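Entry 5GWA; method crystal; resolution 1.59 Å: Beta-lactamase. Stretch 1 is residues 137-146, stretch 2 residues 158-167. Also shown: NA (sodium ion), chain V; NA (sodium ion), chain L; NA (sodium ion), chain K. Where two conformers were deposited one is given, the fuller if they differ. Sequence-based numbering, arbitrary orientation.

Stretch 1, residues 137-146: GVKNISIKAT
Stretch 2 158-167: YTNWTTPDAT

This contact is a short antiparallel pairing of two extended segments, continued at one end by an asparagine side chain whose amide bonds to the facing backbone and closed at the other by the start of a helix. Ile 141 faces Thr 162 as a non-hydrogen-bonded pair, CA to CA 4.5 Å, with phi/psi of -129/134 and -151/157. Around it, Ser 142 N donates to Trp 161 O at 2.9 Å, and Thr 163 N donates to Asn 140 O at 3.1 Å; Trp 161 N returns only a weak, bent bond to Ser 142 O, 3.2 Å.

Beyond this no backbone-to-backbone hydrogen bond crosses, and the side chain of Asn 160 (chi1 -71°, chi2 -37°) bonds to the facing backbone instead. Its OD1 accepts from Lys 144 N at 2.8 Å and from Ala 145 N at 3.0 Å, while its ND2 donates to Ala 145 O at 3.0 Å. An amide suits this place because it offers acceptor and donor together, as a peptide group does.

Ser 142 and Trp 161 share one face of the sheet. Ser 142 CB (chi1 173°) lies over the indole face, 3.4 Å from the centroid of the Trp 161 five-membered ring. Serine also suits this place by its hydroxyl: Ser 142 OG donates to Thr 159 O at 2.9 Å. The indole is set by chi1 58° and chi2 -106°.

On the other face lie Ile 141 (m, t) and Thr 162 (t), whose hydroxyl OG1 donates to Thr 163 O at 2.8 Å.

Thr 163 (p) is the N-cap residue of the helix beginning at Pro 164. Its OG1 donates to Asp 165 OD1 at 3.1 Å. Thr 163 OG1 also binds the sodium ion of chain L at 2.7 Å. One turn on, the compact methyl of Ala 166 packs closely: its CB is 3.3 Å from Lys 139 O, 3.7 Å from Ile 141 CG1 and 3.9 Å from Val 138 CG1.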

# COMPACT_ATOMS: atom_id res chain seq x y z
N GLY A 137 16.83 -22.33 -17.84
CA GLY A 137 17.86 -21.90 -18.77
C GLY A 137 17.89 -20.41 -19.05
O GLY A 137 18.22 -20.01 -20.16
N VAL A 138 17.38 -19.61 -18.11
CA VAL A 138 17.44 -18.15 -18.23
C VAL A 138 18.39 -17.58 -17.20
O VAL A 138 18.07 -17.54 -15.99
CB VAL A 138 16.06 -17.47 -18.07
CG1 VAL A 138 16.16 -15.97 -18.31
CG2 VAL A 138 15.05 -18.11 -19.00
N LYS A 139 19.54 -17.08 -17.66
CA LYS A 139 20.53 -16.50 -16.78
C LYS A 139 20.15 -15.04 -16.48
O LYS A 139 19.25 -14.49 -17.12
CB LYS A 139 21.92 -16.55 -17.41
CG LYS A 139 22.43 -17.95 -17.70
CD LYS A 139 23.91 -17.92 -18.03
CE LYS A 139 24.52 -19.30 -17.91
NZ LYS A 139 24.36 -20.03 -19.20
N ASN A 140 20.87 -14.43 -15.55
CA ASN A 140 20.79 -12.97 -15.33
C ASN A 140 19.48 -12.53 -14.72
O ASN A 140 19.04 -11.38 -14.93
CB ASN A 140 21.09 -12.17 -16.58
CG ASN A 140 22.58 -12.06 -16.85
OD1 ASN A 140 23.40 -12.22 -15.94
ND2 ASN A 140 22.92 -11.95 -18.09
N ILE A 141 18.95 -13.37 -13.85
CA ILE A 141 17.86 -13.00 -12.95
C ILE A 141 18.26 -13.39 -11.54
O ILE A 141 18.66 -14.55 -11.31
CB ILE A 141 16.53 -13.69 -13.33
CG1 ILE A 141 16.13 -13.33 -14.77
CG2 ILE A 141 15.41 -13.29 -12.37
CD1 ILE A 141 14.93 -14.03 -15.33
N SER A 142 18.05 -12.48 -10.59
CA SER A 142 18.38 -12.71 -9.19
C SER A 142 17.14 -12.48 -8.34
O SER A 142 16.61 -11.37 -8.32
CB SER A 142 19.50 -11.79 -8.74
OG SER A 142 19.73 -11.88 -7.35
N ILE A 143 16.71 -13.52 -7.63
CA ILE A 143 15.56 -13.41 -6.72
C ILE A 143 16.05 -13.72 -5.31
O ILE A 143 16.38 -14.89 -5.00
CB ILE A 143 14.39 -14.29 -7.18
CG1 ILE A 143 13.89 -13.82 -8.56
CG2 ILE A 143 13.27 -14.36 -6.14
CD1 ILE A 143 12.99 -14.77 -9.30
N LYS A 144 16.00 -12.70 -4.46
CA LYS A 144 16.64 -12.75 -3.15
C LYS A 144 15.76 -12.31 -1.99
O LYS A 144 16.10 -12.55 -0.85
CB LYS A 144 17.90 -11.92 -3.19
CG LYS A 144 18.95 -12.46 -4.16
CD LYS A 144 19.55 -13.77 -3.75
CE LYS A 144 20.32 -14.37 -4.93
NZ LYS A 144 21.11 -15.56 -4.51
N ALA A 145 14.79 -11.44 -2.25
CA ALA A 145 14.10 -10.78 -1.13
C ALA A 145 12.61 -10.77 -1.36
O ALA A 145 12.14 -10.48 -2.45
CB ALA A 145 14.56 -9.36 -0.97
N THR A 146 11.87 -10.99 -0.30
CA THR A 146 10.42 -10.92 -0.33
C THR A 146 9.98 -9.46 -0.32
O THR A 146 10.81 -8.56 -0.19
CB THR A 146 9.81 -11.57 0.92
OG1 THR A 146 10.27 -10.87 2.08
CG2 THR A 146 10.17 -13.04 1.02
N TYR A 158 17.46 -3.70 -4.93
CA TYR A 158 18.45 -3.92 -5.95
C TYR A 158 18.96 -5.38 -5.94
O TYR A 158 19.59 -5.81 -6.92
CB TYR A 158 19.61 -2.90 -5.85
CG TYR A 158 19.20 -1.47 -6.12
CD1 TYR A 158 19.23 -0.95 -7.41
CD2 TYR A 158 18.80 -0.65 -5.08
CE1 TYR A 158 18.86 0.38 -7.66
CE2 TYR A 158 18.43 0.66 -5.31
CZ TYR A 158 18.44 1.15 -6.61
OH TYR A 158 18.10 2.46 -6.81
N THR A 159 18.70 -6.13 -4.86
CA THR A 159 19.09 -7.53 -4.85
C THR A 159 18.18 -8.41 -5.69
O THR A 159 18.52 -9.55 -6.02
CB THR A 159 19.21 -8.12 -3.44
OG1 THR A 159 17.93 -8.22 -2.80
CG2 THR A 159 20.11 -7.27 -2.59
N ASN A 160 16.98 -7.90 -5.98
CA ASN A 160 16.05 -8.55 -6.89
C ASN A 160 16.19 -7.90 -8.26
O ASN A 160 15.45 -6.97 -8.61
CB ASN A 160 14.62 -8.37 -6.42
CG ASN A 160 14.29 -9.18 -5.20
OD1 ASN A 160 14.74 -10.31 -5.04
ND2 ASN A 160 13.43 -8.65 -4.38
N TRP A 161 17.18 -8.33 -9.03
CA TRP A 161 17.55 -7.65 -10.26
C TRP A 161 17.44 -8.53 -11.47
O TRP A 161 17.38 -9.77 -11.36
CB TRP A 161 18.99 -7.09 -10.16
CG TRP A 161 20.07 -8.14 -9.89
CD1 TRP A 161 20.73 -8.34 -8.71
CD2 TRP A 161 20.72 -8.99 -10.85
NE1 TRP A 161 21.65 -9.36 -8.85
CE2 TRP A 161 21.69 -9.75 -10.16
CE3 TRP A 161 20.57 -9.19 -12.22
CZ2 TRP A 161 22.46 -10.73 -10.79
CZ3 TRP A 161 21.36 -10.15 -12.84
CH2 TRP A 161 22.29 -10.89 -12.11
N THR A 162 17.44 -7.90 -12.63
CA THR A 162 17.38 -8.60 -13.89
C THR A 162 18.07 -7.83 -14.99
O THR A 162 18.13 -6.59 -14.93
CB THR A 162 15.90 -8.85 -14.29
OG1 THR A 162 15.84 -9.81 -15.35
CG2 THR A 162 15.21 -7.57 -14.71
N THR A 163 18.48 -8.53 -16.04
CA THR A 163 18.70 -7.87 -17.29
C THR A 163 17.39 -7.86 -18.08
O THR A 163 16.53 -8.68 -17.87
CB THR A 163 19.76 -8.54 -18.15
OG1 THR A 163 19.39 -9.88 -18.43
CG2 THR A 163 21.15 -8.47 -17.49
N PRO A 164 17.22 -6.89 -18.98
CA PRO A 164 15.91 -6.85 -19.67
C PRO A 164 15.73 -7.99 -20.67
O PRO A 164 14.61 -8.46 -20.90
CB PRO A 164 15.88 -5.51 -20.37
CG PRO A 164 17.09 -4.76 -19.94
CD PRO A 164 18.03 -5.70 -19.23
N ASP A 165 16.82 -8.40 -21.32
CA ASP A 165 16.78 -9.53 -22.24
C ASP A 165 16.48 -10.84 -21.54
O ASP A 165 15.70 -11.62 -22.06
CB ASP A 165 18.02 -9.59 -23.14
CG ASP A 165 19.32 -9.63 -22.37
OD1 ASP A 165 19.52 -8.91 -21.38
OD2 ASP A 165 20.22 -10.39 -22.81
N ALA A 166 16.94 -11.01 -20.30
CA ALA A 166 16.52 -12.19 -19.53
C ALA A 166 14.99 -12.22 -19.45
O ALA A 166 14.35 -13.28 -19.58
CB ALA A 166 17.12 -12.21 -18.16
N THR A 167 14.40 -11.08 -19.12
CA THR A 167 12.97 -11.05 -18.94
C THR A 167 12.23 -11.51 -20.17
O THR A 167 11.30 -12.32 -20.07
CB THR A 167 12.50 -9.65 -18.55
OG1 THR A 167 13.28 -9.16 -17.45
CG2 THR A 167 11.04 -9.66 -18.21
NA NA V . 18.93 -16.63 -13.62
NA NA L . 20.68 -11.68 -20.03
NA NA K . 22.20 -8.65 -20.90
O HOH W 1 19.48 -14.13 -19.87
O HOH W 2 17.24 -16.98 -11.42
O HOH W 3 23.92 -9.06 -22.98
O HOH W 4 24.51 -9.46 -19.77
O HOH W 5 21.18 -18.16 -13.49